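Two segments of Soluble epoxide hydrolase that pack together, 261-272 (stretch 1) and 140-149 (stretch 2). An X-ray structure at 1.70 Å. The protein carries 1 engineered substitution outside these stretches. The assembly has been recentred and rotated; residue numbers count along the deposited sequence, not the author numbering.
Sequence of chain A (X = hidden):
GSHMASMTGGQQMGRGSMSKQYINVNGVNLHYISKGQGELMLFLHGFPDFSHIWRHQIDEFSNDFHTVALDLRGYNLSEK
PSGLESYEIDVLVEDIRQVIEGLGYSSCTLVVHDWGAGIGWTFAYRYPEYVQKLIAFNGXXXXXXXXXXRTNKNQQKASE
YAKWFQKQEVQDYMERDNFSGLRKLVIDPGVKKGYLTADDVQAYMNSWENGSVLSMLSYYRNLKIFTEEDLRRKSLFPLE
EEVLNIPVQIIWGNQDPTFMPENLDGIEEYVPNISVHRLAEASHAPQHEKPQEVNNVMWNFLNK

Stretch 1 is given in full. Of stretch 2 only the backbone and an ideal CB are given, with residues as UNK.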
# COMPACT_ATOMS: atom_id res chain seq x y z
N PRO A 261 -3.10 -16.68 -0.15
CA PRO A 261 -3.90 -16.66 1.07
C PRO A 261 -3.11 -17.04 2.32
O PRO A 261 -3.45 -16.58 3.41
CB PRO A 261 -4.99 -17.71 0.80
CG PRO A 261 -5.09 -17.78 -0.67
CD PRO A 261 -3.70 -17.55 -1.19
N GLU A 262 -2.07 -17.87 2.17
CA GLU A 262 -1.31 -18.35 3.33
C GLU A 262 -0.57 -17.24 4.08
O GLU A 262 -0.09 -17.45 5.19
CB GLU A 262 -0.33 -19.46 2.93
CG GLU A 262 -1.00 -20.77 2.53
CD GLU A 262 -1.54 -20.75 1.12
OE1 GLU A 262 -1.17 -19.84 0.34
OE2 GLU A 262 -2.34 -21.64 0.78
N ASN A 263 -0.48 -16.06 3.47
CA ASN A 263 0.10 -14.91 4.16
C ASN A 263 -0.64 -14.62 5.45
O ASN A 263 -0.10 -13.99 6.36
CB ASN A 263 0.11 -13.68 3.25
CG ASN A 263 1.22 -13.72 2.24
OD1 ASN A 263 2.36 -13.38 2.54
ND2 ASN A 263 0.91 -14.16 1.02
N LEU A 264 -1.88 -15.08 5.54
CA LEU A 264 -2.72 -14.79 6.69
C LEU A 264 -2.67 -15.88 7.75
O LEU A 264 -3.14 -15.68 8.87
CB LEU A 264 -4.17 -14.59 6.25
CG LEU A 264 -4.33 -13.42 5.28
CD1 LEU A 264 -5.79 -13.19 5.00
CD2 LEU A 264 -3.69 -12.18 5.88
N ASP A 265 -2.10 -17.03 7.40
CA ASP A 265 -1.98 -18.13 8.34
C ASP A 265 -1.17 -17.73 9.58
O ASP A 265 -0.03 -17.27 9.47
CB ASP A 265 -1.31 -19.35 7.68
CG ASP A 265 -2.16 -19.96 6.58
OD1 ASP A 265 -3.36 -19.63 6.48
OD2 ASP A 265 -1.62 -20.78 5.80
N GLY A 266 -1.77 -17.90 10.75
CA GLY A 266 -1.08 -17.67 12.01
C GLY A 266 -0.66 -16.23 12.23
O GLY A 266 0.22 -15.95 13.05
N ILE A 267 -1.28 -15.30 11.50
CA ILE A 267 -0.93 -13.90 11.64
C ILE A 267 -1.22 -13.41 13.06
O ILE A 267 -0.55 -12.50 13.56
CB ILE A 267 -1.63 -13.03 10.56
CG1 ILE A 267 -1.03 -11.62 10.52
CG2 ILE A 267 -3.14 -12.99 10.79
CD1 ILE A 267 -1.37 -10.88 9.26
N GLU A 268 -2.18 -14.04 13.73
CA GLU A 268 -2.54 -13.64 15.09
C GLU A 268 -1.41 -13.85 16.11
O GLU A 268 -1.44 -13.28 17.19
CB GLU A 268 -3.82 -14.35 15.57
CG GLU A 268 -3.67 -15.84 15.81
CD GLU A 268 -3.94 -16.67 14.57
OE1 GLU A 268 -4.02 -16.10 13.46
OE2 GLU A 268 -4.08 -17.91 14.70
N GLU A 269 -0.44 -14.69 15.76
CA GLU A 269 0.73 -14.86 16.62
C GLU A 269 1.55 -13.57 16.66
O GLU A 269 2.19 -13.26 17.67
CB GLU A 269 1.61 -16.01 16.12
CG GLU A 269 2.86 -16.24 16.98
CD GLU A 269 4.02 -16.88 16.22
OE1 GLU A 269 5.18 -16.50 16.47
OE2 GLU A 269 3.77 -17.77 15.37
N TYR A 270 1.53 -12.83 15.55
CA TYR A 270 2.29 -11.59 15.44
C TYR A 270 1.44 -10.38 15.77
O TYR A 270 1.96 -9.33 16.13
CB TYR A 270 2.83 -11.43 14.02
CG TYR A 270 3.80 -12.51 13.63
CD1 TYR A 270 5.13 -12.47 14.05
CD2 TYR A 270 3.39 -13.58 12.85
CE1 TYR A 270 6.01 -13.47 13.70
CE2 TYR A 270 4.27 -14.58 12.50
CZ TYR A 270 5.58 -14.52 12.92
OH TYR A 270 6.46 -15.52 12.57
N VAL A 271 0.12 -10.54 15.63
CA VAL A 271 -0.83 -9.46 15.81
C VAL A 271 -2.04 -9.99 16.59
O VAL A 271 -3.05 -10.35 15.99
CB VAL A 271 -1.33 -8.93 14.44
CG1 VAL A 271 -2.11 -7.65 14.62
CG2 VAL A 271 -0.15 -8.72 13.49
N PRO A 272 -1.93 -10.05 17.92
CA PRO A 272 -2.93 -10.73 18.76
C PRO A 272 -4.35 -10.16 18.67
O PRO A 272 -5.32 -10.93 18.78
CB PRO A 272 -2.38 -10.55 20.18
CG PRO A 272 -0.91 -10.35 19.99
CD PRO A 272 -0.78 -9.58 18.71
N UNK A 140 2.14 -7.33 2.08
CA UNK A 140 2.94 -8.21 2.94
C UNK A 140 2.95 -7.80 4.42
O UNK A 140 3.30 -6.67 4.75
CB UNK A 140 4.38 -8.25 2.42
N UNK A 141 2.58 -8.74 5.30
CA UNK A 141 2.88 -8.59 6.72
C UNK A 141 4.38 -8.86 6.88
O UNK A 141 4.90 -9.80 6.28
CB UNK A 141 2.04 -9.53 7.58
N UNK A 142 5.08 -8.04 7.66
CA UNK A 142 6.54 -8.15 7.73
C UNK A 142 7.06 -9.57 7.99
O UNK A 142 8.08 -9.95 7.43
CB UNK A 142 7.06 -7.22 8.83
N UNK A 143 6.37 -10.33 8.83
CA UNK A 143 6.89 -11.64 9.23
C UNK A 143 6.33 -12.79 8.42
O UNK A 143 7.09 -13.64 7.95
CB UNK A 143 6.59 -11.88 10.71
N UNK A 144 5.01 -12.84 8.24
CA UNK A 144 4.43 -13.94 7.49
C UNK A 144 4.87 -13.93 6.03
O UNK A 144 4.98 -14.98 5.41
CB UNK A 144 2.90 -13.88 7.58
N UNK A 145 5.14 -12.74 5.48
CA UNK A 145 5.55 -12.68 4.08
C UNK A 145 6.89 -13.38 3.84
O UNK A 145 7.06 -14.10 2.86
CB UNK A 145 5.64 -11.22 3.63
N UNK A 146 7.84 -13.15 4.74
CA UNK A 146 9.13 -13.83 4.63
C UNK A 146 8.95 -15.34 4.79
O UNK A 146 9.59 -16.12 4.10
CB UNK A 146 10.11 -13.30 5.68
N UNK A 147 8.07 -15.73 5.71
CA UNK A 147 7.77 -17.15 5.89
C UNK A 147 7.29 -17.78 4.58
O UNK A 147 7.72 -18.87 4.21
CB UNK A 147 6.71 -17.34 6.98
N UNK A 148 6.39 -17.10 3.88
CA UNK A 148 5.84 -17.64 2.64
C UNK A 148 6.86 -17.62 1.49
O UNK A 148 6.90 -18.56 0.69
CB UNK A 148 4.59 -16.85 2.24
N UNK A 149 7.67 -16.57 1.42
CA UNK A 149 8.73 -16.52 0.41
C UNK A 149 9.70 -17.69 0.58
O UNK A 149 10.24 -18.20 -0.40
CB UNK A 149 9.49 -15.19 0.49

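Position 140 precedes the helix, and its CA-to-CB bond points away from stretch 1, with nothing of that segment within 5.5 Å of the ideal CB. Stretch 1 therefore sets no requirement; phi of -87° is compatible with many residues, proline among them. The residue is Pro140.

Position 141 lies immediately before the first helical turn and points toward stretch 1, its ideal CB 4.0 Å from Ile267 CD1. Two demands meet here: an N-cap acceptor for a free backbone NH, which Ser, Thr, Asp or Asn commonly supply, and a flat or apolar body to fill the space bordered by Ile267, Tyr270 and Val271. An aromatic ring carrying a nitrogen could answer both. It is His141, chi1 t. Its ND1 accepts from the backbone N of position 144 at 3.3 Å, the capping bond, while Ile267 CG1 lies over one face of the imidazole. CE1 of His141 reaches 3.4 Å from Tyr270 CB, and NE2 of His141 lies 3.6 Å from Val271 CG2.

Position 142 is out of reach of stretch 1. Its phi of -50°, just after the cap, suits proline as well as other residues, and Pro142 is found.

At 143 the ideal CB is only 3.4 Å from Tyr270 CE1, so the CB itself packs on the ring; Ala would suit, and a longer or aromatic chain would have to turn aside. Tyr143, chi1 m, sets its CB over the face of the Tyr270 ring, 3.6 Å from the centroid, a CH-pi contact. The two rings run nearly parallel, with planes at 9°, but are slid apart and barely overlap.

Position 144 makes the tightest approach: its ideal CB is 3.2 Å from Asn263 O, a carbonyl oxygen within reach of a hydroxyl. A small donor, Ser or Thr, fits this site. Thr144, chi1 p, donates from OG1 to Asn263 O at 2.7 Å, and its CG2 packs 3.9 Å from Tyr270 CE2. A water donates to both Thr144 OG1 and Asn263 OD1, tying the pair together a second time.

The CA-to-CB bond at 145 points sideways, the ideal CB 4.1 Å from Asn263 OD1; a polar donor could use that oxygen, and an apolar or aromatic chain could pass beside it. Phe145 brings its ring edge to that oxygen, CD1 to OD1 at 3.5 Å.

At 146 the CA-to-CB bond points sideways, with nothing of stretch 1 within 5.5 Å of the ideal CB, so almost any helix-compatible residue would do; the end of Met146 leads away.

Position 147 points toward stretch 1, but no atom of stretch 1 lies within 5.5 Å of its ideal CB. Farther out, the carbonyls of Glu262 and Asp265 offer acceptors, so a long donor, Lys or Arg, is favoured. Arg147 donates from NH1 and NH2 to Asp265 O, at 2.9 and 2.8 Å, a forked grip on the turn.

The ideal CB at 148 lies 4.1 Å from Asn263 OD1; with acceptors nearby, a donor such as Gln or Lys would suit, and an acid would need a partner elsewhere. Glu148 runs on against Glu262, its OE1 3.3 Å from Glu262 CB, while its OE2 forms a salt bridge with Arg147 NE at 2.8 Å that helps steady the guanidinium.

At 149 the CA-to-CB bond is again sideways and the ideal CB equally free of stretch 1, so most helix-compatible residues would serve; it is Leu149.

Stretch 2 (140-149) PHPYTFMREL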
# COMPACT_ATOMS: atom_id res chain seq x y z
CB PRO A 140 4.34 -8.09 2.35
CG PRO A 140 4.38 -6.66 1.83
CD PRO A 140 2.97 -6.38 1.32
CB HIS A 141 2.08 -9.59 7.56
CG HIS A 141 2.41 -9.54 9.02
ND1 HIS A 141 3.33 -10.39 9.60
CD2 HIS A 141 1.96 -8.74 10.01
CE1 HIS A 141 3.42 -10.12 10.89
NE2 HIS A 141 2.61 -9.11 11.16
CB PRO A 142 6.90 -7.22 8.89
CG PRO A 142 5.85 -6.16 8.83
CD PRO A 142 4.58 -6.89 8.45
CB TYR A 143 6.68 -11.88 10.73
CG TYR A 143 7.56 -11.01 11.61
CD1 TYR A 143 7.12 -9.76 12.04
CD2 TYR A 143 8.83 -11.42 11.98
CE1 TYR A 143 7.92 -8.96 12.83
CE2 TYR A 143 9.64 -10.63 12.78
CZ TYR A 143 9.18 -9.40 13.20
OH TYR A 143 9.98 -8.60 13.99
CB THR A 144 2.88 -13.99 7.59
OG1 THR A 144 2.30 -12.84 6.97
CG2 THR A 144 2.43 -14.09 9.05
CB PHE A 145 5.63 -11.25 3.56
CG PHE A 145 5.96 -11.16 2.10
CD1 PHE A 145 5.10 -11.70 1.15
CD2 PHE A 145 7.13 -10.55 1.67
CE1 PHE A 145 5.40 -11.63 -0.19
CE2 PHE A 145 7.43 -10.48 0.32
CZ PHE A 145 6.56 -11.02 -0.61
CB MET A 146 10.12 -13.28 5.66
CG MET A 146 10.44 -11.82 5.46
SD MET A 146 11.21 -11.45 3.86
CE MET A 146 12.84 -12.18 4.09
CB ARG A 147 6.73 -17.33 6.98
CG ARG A 147 6.43 -18.77 7.36
CD ARG A 147 5.19 -18.85 8.22
NE ARG A 147 4.03 -18.32 7.52
CZ ARG A 147 2.91 -17.90 8.11
NH1 ARG A 147 2.80 -17.95 9.43
NH2 ARG A 147 1.90 -17.44 7.38
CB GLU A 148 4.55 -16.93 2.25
CG GLU A 148 3.48 -16.99 3.34
CD GLU A 148 3.11 -18.43 3.73
OE1 GLU A 148 2.96 -19.27 2.82
OE2 GLU A 148 2.97 -18.70 4.94
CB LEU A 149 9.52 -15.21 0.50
CG LEU A 149 8.94 -13.98 -0.17
CD1 LEU A 149 9.95 -12.83 -0.12
CD2 LEU A 149 8.54 -14.29 -1.61
O HOH W 1 2.26 -11.50 4.57
O HOH W 2 4.62 -18.33 11.69
O HOH W 3 1.18 -21.24 5.94
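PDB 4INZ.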